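Local coordinates for protein KmHsv2 (Kluyveromyces marxianus, PDB 3VU4) that probably binds phosphoinositides at membranes, as a seven-bladed beta-propeller of the PROPPIN family related to the autophagy protein Atg18, at residues D135-C143 against L150-L158. Residues are numbered along the deposited sequence; the frame is centred on the assembly and turned at random.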
loop_
_atom_site.group_PDB
_atom_site.type_symbol
_atom_site.label_atom_id
_atom_site.label_comp_id
_atom_site.label_asym_id
_atom_site.label_seq_id
_atom_site.Cartn_x
_atom_site.Cartn_y
_atom_site.Cartn_z
ATOM N N ASP A 135 12.844 2.885 21.585
ATOM C CA ASP A 135 12.498 4.271 21.892
ATOM C C ASP A 135 11.526 4.833 20.870
ATOM O O ASP A 135 11.529 4.428 19.707
ATOM C CB ASP A 135 13.738 5.165 21.886
ATOM C CG ASP A 135 14.576 5.022 23.135
ATOM O OD1 ASP A 135 13.998 5.001 24.248
ATOM O OD2 ASP A 135 15.819 4.952 22.999
ATOM N N ASP A 136 10.701 5.779 21.301
ATOM C CA ASP A 136 9.754 6.403 20.390
ATOM C C ASP A 136 10.509 7.236 19.372
ATOM O O ASP A 136 11.557 7.809 19.677
ATOM C CB ASP A 136 8.768 7.282 21.154
ATOM C CG ASP A 136 7.689 6.473 21.831
ATOM O OD1 ASP A 136 7.685 5.235 21.636
ATOM O OD2 ASP A 136 6.849 7.070 22.546
ATOM N N ILE A 137 9.968 7.284 18.159
ATOM C CA ILE A 137 10.558 8.029 17.056
ATOM C C ILE A 137 9.655 9.202 16.668
ATOM O O ILE A 137 8.428 9.126 16.776
ATOM C CB ILE A 137 10.753 7.089 15.846
ATOM C CG1 ILE A 137 11.786 6.022 16.206
ATOM C CG2 ILE A 137 11.177 7.872 14.613
ATOM C CD1 ILE A 137 11.821 4.832 15.264
ATOM N N ARG A 138 10.267 10.296 16.233
ATOM C CA ARG A 138 9.520 11.473 15.812
ATOM C C ARG A 138 9.562 11.557 14.288
ATOM O O ARG A 138 10.635 11.557 13.686
ATOM C CB ARG A 138 10.131 12.731 16.434
ATOM C CG ARG A 138 10.056 12.740 17.953
ATOM C CD ARG A 138 8.618 12.918 18.442
ATOM N NE ARG A 138 8.241 14.329 18.473
ATOM C CZ ARG A 138 8.024 15.015 19.590
ATOM N NH1 ARG A 138 7.695 16.301 19.523
ATOM N NH2 ARG A 138 8.121 14.411 20.772
ATOM N N PHE A 139 8.393 11.616 13.663
ATOM C CA PHE A 139 8.328 11.689 12.214
ATOM C C PHE A 139 7.457 12.869 11.768
ATOM O O PHE A 139 6.860 13.549 12.599
ATOM C CB PHE A 139 7.796 10.361 11.664
ATOM C CG PHE A 139 6.316 10.177 11.826
ATOM C CD1 PHE A 139 5.686 10.473 13.033
ATOM C CD2 PHE A 139 5.550 9.695 10.768
ATOM C CE1 PHE A 139 4.311 10.291 13.182
ATOM C CE2 PHE A 139 4.168 9.509 10.905
ATOM C CZ PHE A 139 3.550 9.808 12.114
ATOM N N GLY A 140 7.386 13.107 10.459
ATOM C CA GLY A 140 6.609 14.225 9.952
ATOM C C GLY A 140 5.278 13.900 9.302
ATOM O O GLY A 140 4.813 14.657 8.463
ATOM N N GLY A 141 4.664 12.780 9.667
ATOM C CA GLY A 141 3.378 12.442 9.083
ATOM C C GLY A 141 3.309 11.219 8.184
ATOM O O GLY A 141 2.254 10.592 8.066
ATOM N N VAL A 142 4.418 10.868 7.546
ATOM C CA VAL A 142 4.435 9.711 6.659
ATOM C C VAL A 142 5.266 8.554 7.204
ATOM O O VAL A 142 6.388 8.743 7.669
ATOM C CB VAL A 142 5.007 10.091 5.282
ATOM C CG1 VAL A 142 4.943 8.899 4.345
ATOM C CG2 VAL A 142 4.244 11.281 4.713
ATOM N N CYS A 143 4.723 7.350 7.150
ATOM C CA CYS A 143 5.486 6.206 7.601
ATOM C C CYS A 143 4.894 4.903 7.106
ATOM O O CYS A 143 3.681 4.726 7.066
ATOM C CB CYS A 143 5.595 6.194 9.127
ATOM S SG CYS A 143 4.248 5.401 9.988
ATOM N N LEU A 150 11.297 -0.089 8.479
ATOM C CA LEU A 150 10.483 1.075 8.811
ATOM C C LEU A 150 10.964 2.299 8.037
ATOM O O LEU A 150 12.154 2.639 8.072
ATOM C CB LEU A 150 10.554 1.379 10.310
ATOM C CG LEU A 150 9.631 2.477 10.859
ATOM C CD1 LEU A 150 8.188 1.951 10.928
ATOM C CD2 LEU A 150 10.097 2.909 12.259
ATOM N N VAL A 151 10.041 2.947 7.330
ATOM C CA VAL A 151 10.356 4.149 6.564
ATOM C C VAL A 151 9.463 5.254 7.099
ATOM O O VAL A 151 8.248 5.086 7.185
ATOM C CB VAL A 151 10.060 3.973 5.053
ATOM C CG1 VAL A 151 10.415 5.247 4.306
ATOM C CG2 VAL A 151 10.851 2.802 4.494
ATOM N N TYR A 152 10.055 6.379 7.481
ATOM C CA TYR A 152 9.263 7.483 8.000
ATOM C C TYR A 152 9.771 8.855 7.588
ATOM O O TYR A 152 10.956 9.066 7.371
ATOM C CB TYR A 152 9.155 7.409 9.529
ATOM C CG TYR A 152 10.469 7.475 10.269
ATOM C CD1 TYR A 152 11.214 6.320 10.517
ATOM C CD2 TYR A 152 10.972 8.694 10.717
ATOM C CE1 TYR A 152 12.425 6.383 11.194
ATOM C CE2 TYR A 152 12.179 8.769 11.396
ATOM C CZ TYR A 152 12.903 7.612 11.630
ATOM O OH TYR A 152 14.112 7.691 12.282
ATOM N N SER A 153 8.831 9.777 7.470
ATOM C CA SER A 153 9.076 11.163 7.090
ATOM C C SER A 153 9.881 11.862 8.198
ATOM O O SER A 153 9.644 11.619 9.387
ATOM C CB SER A 153 7.707 11.849 6.924
ATOM O OG SER A 153 7.782 13.063 6.208
ATOM N N ASN A 154 10.837 12.713 7.830
ATOM C CA ASN A 154 11.595 13.426 8.856
ATOM C C ASN A 154 10.670 14.483 9.454
ATOM O O ASN A 154 9.833 15.051 8.755
ATOM C CB ASN A 154 12.847 14.093 8.283
ATOM C CG ASN A 154 13.590 14.930 9.332
ATOM O OD1 ASN A 154 13.475 16.165 9.374
ATOM N ND2 ASN A 154 14.341 14.253 10.195
ATOM N N GLU A 155 10.829 14.753 10.743
ATOM C CA GLU A 155 9.982 15.720 11.430
ATOM C C GLU A 155 10.113 17.175 10.985
ATOM O O GLU A 155 9.131 17.917 11.023
ATOM C CB GLU A 155 10.229 15.610 12.927
ATOM C CG GLU A 155 9.566 16.670 13.773
ATOM C CD GLU A 155 9.985 16.556 15.222
ATOM O OE1 GLU A 155 11.199 16.366 15.462
ATOM O OE2 GLU A 155 9.112 16.656 16.111
ATOM N N PHE A 156 11.304 17.590 10.557
ATOM C CA PHE A 156 11.507 18.976 10.132
ATOM C C PHE A 156 11.497 19.153 8.617
ATOM O O PHE A 156 10.992 20.154 8.107
ATOM C CB PHE A 156 12.818 19.526 10.712
ATOM C CG PHE A 156 12.861 19.524 12.217
ATOM C CD1 PHE A 156 13.089 18.342 12.919
ATOM C CD2 PHE A 156 12.635 20.695 12.937
ATOM C CE1 PHE A 156 13.094 18.322 14.322
ATOM C CE2 PHE A 156 12.637 20.685 14.330
ATOM C CZ PHE A 156 12.867 19.490 15.024
ATOM N N ASN A 157 12.070 18.188 7.904
ATOM C CA ASN A 157 12.118 18.229 6.444
ATOM C C ASN A 157 11.123 17.195 5.973
ATOM O O ASN A 157 11.432 16.003 5.964
ATOM C CB ASN A 157 13.503 17.846 5.927
ATOM C CG ASN A 157 13.621 18.000 4.419
ATOM O OD1 ASN A 157 12.615 18.063 3.709
ATOM N ND2 ASN A 157 14.852 18.052 3.924
ATOM N N LEU A 158 9.936 17.652 5.584
ATOM C CA LEU A 158 8.875 16.743 5.161
ATOM C C LEU A 158 9.164 16.046 3.834
ATOM O O LEU A 158 8.445 15.130 3.434
ATOM C CB LEU A 158 7.533 17.486 5.116
ATOM C CG LEU A 158 7.051 18.132 6.433
ATOM C CD1 LEU A 158 5.701 18.776 6.213
ATOM C CD2 LEU A 158 6.948 17.087 7.546
HETATM O O HOH W 1 12.306 13.202 12.484
#
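With chi1 at -65°, I137 has its CG2 methyl anti to the backbone N, and Y152, its CG set between N and carbonyl carbon (chi1 60°), brings one face of its ring against that methyl. CG2 lies over the face, 3.7 Å from the ring centroid and displaced toward the rim, a CH-pi contact in which the two side chains cross at about a right angle. The other branch of I137 meets L150 tip to tip, CD1 to CD2, while F139 CB packs on Y152 CD2 at 3.7 Å. H162, on the adjacent strand, also meets the Y152 ring, their planes nearly parallel. An alanine in place of Y152 would probably leave I137 CG2, F139 CB and the H162 ring without the surface they rest on, opening a gap between strand 137-139 and strand 149-154. Beyond the ring, R138 and E155 form a weak salt bridge, NE to OE2 3.4 Å, with guanidinium and carboxylate planes 67° apart. A water also bridges R138 O, to which it donates, and E155 N, from which it accepts. The corner at G140 and G141 is tied down by G140 N to S153 O (2.9 Å), the donor standing well above the carbonyl plane; L158 CD2 comes 3.4 Å from G140 O. Past the corner, S153 N gives V142 O a straighter bond of 2.7 Å, and C143 and Y152 form an antiparallel non-hydrogen-bonded pair, both side chains on the same sheet face. Strand 137-139 closes one four-stranded sheet and strand 142-146 opens the next: the blade-to-blade crossing of a beta-propeller, outer strand packed against the following blade.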